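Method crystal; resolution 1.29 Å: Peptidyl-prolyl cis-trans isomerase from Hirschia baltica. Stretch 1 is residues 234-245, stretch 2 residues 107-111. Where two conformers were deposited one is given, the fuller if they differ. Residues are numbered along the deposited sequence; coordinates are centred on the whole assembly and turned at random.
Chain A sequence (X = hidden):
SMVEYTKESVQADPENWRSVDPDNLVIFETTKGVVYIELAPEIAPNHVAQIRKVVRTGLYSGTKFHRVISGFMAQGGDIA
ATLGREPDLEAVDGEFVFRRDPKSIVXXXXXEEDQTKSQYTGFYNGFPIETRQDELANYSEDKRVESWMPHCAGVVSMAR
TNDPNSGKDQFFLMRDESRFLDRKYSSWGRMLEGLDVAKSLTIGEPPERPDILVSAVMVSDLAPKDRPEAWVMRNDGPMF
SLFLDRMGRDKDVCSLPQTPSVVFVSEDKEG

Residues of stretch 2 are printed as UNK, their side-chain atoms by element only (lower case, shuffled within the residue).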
ATOM      1  N   ARG A 234      11.165  -0.966 -10.901  1.00  7.71           N
ATOM      2  CA  ARG A 234      12.252  -0.652  -9.990  1.00  8.19           C
ATOM      3  C   ARG A 234      12.544   0.843 -10.031  1.00  9.00           C
ATOM      4  O   ARG A 234      12.837   1.396 -11.088  1.00  9.01           O
ATOM      5  CB  ARG A 234      13.507  -1.454 -10.348  1.00  9.44           C
ATOM      6  CG  ARG A 234      13.392  -2.924  -9.986  1.00 10.03           C
ATOM      7  CD  ARG A 234      14.694  -3.699 -10.134  1.00 12.55           C
ATOM      8  NE  ARG A 234      14.514  -5.116  -9.805  1.00 18.79           N
ATOM      9  CZ  ARG A 234      14.438  -5.616  -8.570  1.00 21.68           C
ATOM     10  NH1 ARG A 234      14.516  -4.826  -7.505  1.00 15.75           N
ATOM     11  NH2 ARG A 234      14.277  -6.920  -8.394  1.00 21.56           N
ATOM     12  N   ASN A 235      12.415   1.501  -8.884  1.00 10.06           N
ATOM     13  CA  ASN A 235      12.554   2.938  -8.841  1.00  9.19           C
ATOM     14  C   ASN A 235      13.970   3.357  -9.159  1.00  9.57           C
ATOM     15  O   ASN A 235      14.164   4.450  -9.656  1.00 10.05           O
ATOM     16  CB  ASN A 235      12.132   3.466  -7.473  1.00  8.67           C
ATOM     17  CG  ASN A 235      10.686   3.095  -7.122  1.00 10.80           C
ATOM     18  OD1 ASN A 235      10.450   2.345  -6.182  1.00 10.92           O
ATOM     19  ND2 ASN A 235       9.727   3.651  -7.844  1.00  9.73           N
ATOM     20  N   ASP A 236      14.933   2.468  -8.913  1.00  9.55           N
ATOM     21  CA  ASP A 236      16.342   2.781  -9.121  1.00 10.46           C
ATOM     22  C   ASP A 236      16.824   2.366 -10.512  1.00 12.13           C
ATOM     23  O   ASP A 236      18.035   2.382 -10.791  1.00 14.89           O
ATOM     24  CB  ASP A 236      17.211   2.124  -8.035  1.00 13.05           C
ATOM     25  CG  ASP A 236      17.079   0.602  -7.978  1.00 21.44           C
ATOM     26  OD1 ASP A 236      16.162   0.017  -8.588  1.00 18.64           O
ATOM     27  OD2 ASP A 236      17.919  -0.023  -7.296  1.00 35.85           O
ATOM     28  N   GLY A 237      15.892   1.999 -11.381  1.00 11.05           N
ATOM     29  CA  GLY A 237      16.234   1.611 -12.735  1.00  9.82           C
ATOM     30  C   GLY A 237      15.955   2.721 -13.729  1.00  8.98           C
ATOM     31  O   GLY A 237      15.346   3.746 -13.407  1.00  9.71           O
ATOM     32  N   PRO A 238      16.395   2.524 -14.975  1.00  9.55           N
ATOM     33  CA  PRO A 238      16.310   3.604 -15.960  1.00  9.94           C
ATOM     34  C   PRO A 238      14.915   3.859 -16.492  1.00  7.64           C
ATOM     35  O   PRO A 238      14.596   4.974 -16.861  1.00  9.55           O
ATOM     36  CB  PRO A 238      17.226   3.126 -17.088  1.00 11.39           C
ATOM     37  CG  PRO A 238      17.291   1.671 -16.944  1.00 10.87           C
ATOM     38  CD  PRO A 238      17.198   1.393 -15.465  1.00  9.38           C
ATOM     39  N   MET A 239      14.064   2.849 -16.540  1.00  7.41           N
ATOM     40  CA  MET A 239      12.702   3.116 -16.983  1.00  8.98           C
ATOM     41  C   MET A 239      12.001   4.060 -16.011  1.00  8.25           C
ATOM     42  O   MET A 239      11.223   4.917 -16.414  1.00  8.60           O
ATOM     43  CB  MET A 239      11.914   1.824 -17.132  1.00  7.18           C
ATOM     44  CG  MET A 239      12.356   1.040 -18.329  1.00  8.95           C
ATOM     45  SD  MET A 239      11.505  -0.520 -18.580  1.00 10.51           S
ATOM     46  CE  MET A 239       9.887   0.063 -19.074  1.00 12.03           C
ATOM     47  N   PHE A 240      12.274   3.906 -14.726  1.00  8.11           N
ATOM     48  CA  PHE A 240      11.644   4.800 -13.777  1.00  6.48           C
ATOM     49  C   PHE A 240      12.223   6.212 -13.913  1.00  8.62           C
ATOM     50  O   PHE A 240      11.502   7.182 -13.741  1.00  9.15           O
ATOM     51  CB  PHE A 240      11.778   4.307 -12.343  1.00  7.79           C
ATOM     52  CG  PHE A 240      10.852   5.025 -11.393  1.00  8.67           C
ATOM     53  CD1 PHE A 240       9.480   4.801 -11.459  1.00  7.08           C
ATOM     54  CD2 PHE A 240      11.326   5.946 -10.474  1.00  7.58           C
ATOM     55  CE1 PHE A 240       8.607   5.459 -10.628  1.00 10.02           C
ATOM     56  CE2 PHE A 240      10.447   6.601  -9.635  1.00  9.94           C
ATOM     57  CZ  PHE A 240       9.091   6.354  -9.712  1.00  9.74           C
ATOM     58  N   SER A 241      13.503   6.324 -14.230  1.00  8.44           N
ATOM     59  CA  SER A 241      14.085   7.629 -14.507  1.00  8.70           C
ATOM     60  C   SER A 241      13.357   8.335 -15.654  1.00 10.15           C
ATOM     61  O   SER A 241      13.084   9.535 -15.603  1.00 11.05           O
ATOM     62  CB  SER A 241      15.559   7.455 -14.828  1.00  9.01           C
ATOM     63  OG  SER A 241      16.208   8.693 -15.026  1.00 14.86           O
ATOM     64  N   LEU A 242      13.048   7.571 -16.696  0.54  8.44           N
ATOM     65  CA  LEU A 242      12.328   8.097 -17.841  0.54 10.52           C
ATOM     66  C   LEU A 242      10.901   8.473 -17.465  0.54  8.95           C
ATOM     67  O   LEU A 242      10.368   9.474 -17.933  0.54  9.88           O
ATOM     68  CB  LEU A 242      12.318   7.060 -18.961  0.54 12.97           C
ATOM     69  CG  LEU A 242      13.698   6.807 -19.563  0.54  8.48           C
ATOM     70  CD1 LEU A 242      13.669   5.622 -20.520  0.54 12.70           C
ATOM     71  CD2 LEU A 242      14.217   8.053 -20.270  0.54 16.12           C
ATOM     72  N   PHE A 243      10.278   7.649 -16.634  1.00  9.41           N
ATOM     73  CA  PHE A 243       8.940   7.927 -16.127  1.00  9.81           C
ATOM     74  C   PHE A 243       8.906   9.246 -15.361  1.00 10.02           C
ATOM     75  O   PHE A 243       8.058  10.097 -15.622  1.00 10.61           O
ATOM     76  CB  PHE A 243       8.494   6.737 -15.272  1.00 11.12           C
ATOM     77  CG  PHE A 243       7.265   6.972 -14.438  1.00 12.57           C
ATOM     78  CD1 PHE A 243       7.397   7.382 -13.123  1.00 11.54           C
ATOM     79  CD2 PHE A 243       5.997   6.708 -14.934  1.00 14.07           C
ATOM     80  CE1 PHE A 243       6.289   7.587 -12.328  1.00 15.38           C
ATOM     81  CE2 PHE A 243       4.874   6.905 -14.132  1.00 15.17           C
ATOM     82  CZ  PHE A 243       5.032   7.335 -12.828  1.00 14.75           C
ATOM     83  N   LEU A 244       9.855   9.458 -14.460  1.00  9.07           N
ATOM     84  CA  LEU A 244       9.918  10.714 -13.717  1.00 10.98           C
ATOM     85  C   LEU A 244      10.157  11.885 -14.654  1.00 12.76           C
ATOM     86  O   LEU A 244       9.554  12.941 -14.510  1.00 13.79           O
ATOM     87  CB  LEU A 244      11.024  10.672 -12.671  1.00 11.74           C
ATOM     88  CG  LEU A 244      10.822   9.738 -11.493  1.00  9.74           C
ATOM     89  CD1 LEU A 244      12.059   9.724 -10.626  1.00 12.04           C
ATOM     90  CD2 LEU A 244       9.642  10.184 -10.670  1.00 13.92           C
ATOM     91  N   ASP A 245      11.048  11.701 -15.622  1.00 12.52           N
ATOM     92  CA  ASP A 245      11.296  12.746 -16.604  1.00 12.86           C
ATOM     93  C   ASP A 245      10.014  13.160 -17.300  1.00 14.00           C
ATOM     94  O   ASP A 245       9.741  14.347 -17.489  1.00 16.16           O
ATOM     95  CB  ASP A 245      12.282  12.303 -17.685  1.00 13.16           C
ATOM     96  CG  ASP A 245      13.706  12.152 -17.190  1.00 18.28           C
ATOM     97  OD1 ASP A 245      14.045  12.586 -16.063  1.00 14.55           O
ATOM     98  OD2 ASP A 245      14.509  11.614 -17.981  1.00 16.52           O
ATOM     99  N   UNK A 107      16.232   5.493  -0.677  1.00 12.63           N
ATOM    100  CA  UNK A 107      15.137   6.066  -1.425  1.00 12.13           C
ATOM    101  C   UNK A 107      15.606   6.606  -2.745  1.00 15.22           C
ATOM    102  O   UNK A 107      16.663   7.216  -2.840  1.00 15.25           O
ATOM    103  c   UNK A 107      14.066   6.851   0.787  1.00 11.59           C
ATOM    104  c   UNK A 107      13.269   5.587   0.827  1.00 10.54           C
ATOM    105  c   UNK A 107      14.473   7.184  -0.643  1.00 13.44           C
ATOM    106  c   UNK A 107      13.256   8.002   1.362  1.00 13.63           C
ATOM    107  N   UNK A 108      14.813   6.371  -3.770  1.00 12.27           N
ATOM    108  CA  UNK A 108      14.988   7.031  -5.047  1.00 11.36           C
ATOM    109  C   UNK A 108      14.320   8.377  -4.942  1.00 11.66           C
ATOM    110  O   UNK A 108      13.109   8.471  -4.716  1.00 13.79           O
ATOM    111  c   UNK A 108      14.404   6.982  -7.515  1.00 13.98           C
ATOM    112  c   UNK A 108      14.376   6.219  -6.194  1.00 12.15           C
ATOM    113  o   UNK A 108      15.076   4.974  -6.318  1.00 14.12           O
ATOM    114  N   UNK A 109      15.123   9.419  -5.081  1.00 11.89           N
ATOM    115  CA  UNK A 109      14.621  10.779  -5.038  1.00 13.42           C
ATOM    116  C   UNK A 109      13.954  11.133  -6.353  1.00 14.53           C
ATOM    117  O   UNK A 109      14.236  10.534  -7.399  1.00 19.02           O
ATOM    118  c   UNK A 109      16.433  11.397  -3.440  1.00 16.31           C
ATOM    119  c   UNK A 109      16.784  11.795  -5.894  1.00 17.52           C
ATOM    120  c   UNK A 109      15.756  11.773  -4.740  1.00 13.98           C
ATOM    121  N   UNK A 110      13.082  12.131  -6.306  1.00 14.76           N
ATOM    122  CA  UNK A 110      12.354  12.582  -7.470  1.00 18.07           C
ATOM    123  C   UNK A 110      13.126  13.681  -8.187  1.00 20.82           C
ATOM    124  O   UNK A 110      13.230  13.693  -9.415  1.00 22.62           O
ATOM    125  c   UNK A 110      10.155  11.904  -6.501  1.00 18.28           C
ATOM    126  c   UNK A 110      10.250  13.692  -8.239  1.00 15.93           C
ATOM    127  c   UNK A 110      10.966  13.077  -7.059  1.00 14.87           C
ATOM    128  c   UNK A 110       9.003  12.310  -5.625  1.00 17.26           C
ATOM    129  N   UNK A 111      13.667  14.607  -7.408  1.00 22.41           N
ATOM    130  CA  UNK A 111      14.503  15.656  -7.954  1.00 24.64           C
ATOM    131  C   UNK A 111      15.926  15.454  -7.462  1.00 27.31           C
ATOM    132  O   UNK A 111      16.142  15.154  -6.286  1.00 27.91           O
ATOM    133  c   UNK A 111      14.460  18.121  -8.480  1.00 41.87           C
ATOM    134  o   UNK A 111      15.647  18.439  -8.498  1.00 25.94           O
ATOM    135  n   UNK A 111      13.553  18.695  -9.260  1.00 33.84           N
ATOM    136  c   UNK A 111      13.970  17.030  -7.560  1.00 23.88           C
TER

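Position 107 carries four side-chain carbons and no heteroatom. The chain runs through one carbon and forks at the second. Its CA-to-CB bond points away from stretch 1, and no side-chain atom comes within 8 Å of it. The late fork is the pattern of leucine. Leu 107 is buried all the same, so its packing partners lie elsewhere in the structure.

At position 108 the side chain is small: one carbon attached to CA, bearing one oxygen and one carbon. The CA-to-CB bond points toward stretch 1, where the side chain settles against the turn that precedes the helix. The methyl carbon lies 3.3 Å from O of Asn 235, and the side-chain oxygen is 3.5 Å from CB of Asn 235 and 3.6 Å from N of Asp 236. The methyl also approaches the Phe 240 ring obliquely, 4.4 Å from its CD2 atom. Branching at CB with one hydroxyl and one methyl identifies threonine, Thr 108.

Position 109 has three side-chain carbons, one attached to CA and carrying the other two. Its CA-to-CB bond points away from stretch 1, the opposite of position 108, as alternation in an extended segment gives. The backbone makes the contact instead, with O of position 109 4.0 Å from CD1 of Leu 244. The fork is that of valine, Val 109.

Four carbons recur at position 110, but here the fork is at the first, and one arm is two carbons long. The CA-to-CB bond points sideways, yet the one-carbon arm reaches to 4.3 Å from CD2 of Leu 244, an apolar contact between buried side chains. CD1 of Leu 244 lies at the same distance, 4.3 Å, from CA of position 110. That arrangement is isoleucine, Ile 110.

Position 111 has two side-chain carbons, the second bearing one oxygen and one nitrogen. The CA-to-CB bond points away from stretch 1, and the residue makes no contact with it. The terminal amide makes it asparagine; ND2 of Asn 111 is hydrogen-bonded elsewhere in the structure.

The contact is small, burying 215 Å² in total, and rests mainly on packing. Thr 108 contributes most, fitting against a type I turn from Arg 234 to Gly 237 that is closed by a hydrogen bond from N of Gly 237 to O of Arg 234 (3.1 Å). Gly 237 occupies the N-cap position, right before the helix, whose successive turns bring Phe 240 and Leu 244 to the same side, toward stretch 2. Phe 240 meets Thr 108, while Leu 244 touches the carbonyl oxygen of Val 109 and packs on Ile 110.

Stretch 2, residues 107-111: LTVIN
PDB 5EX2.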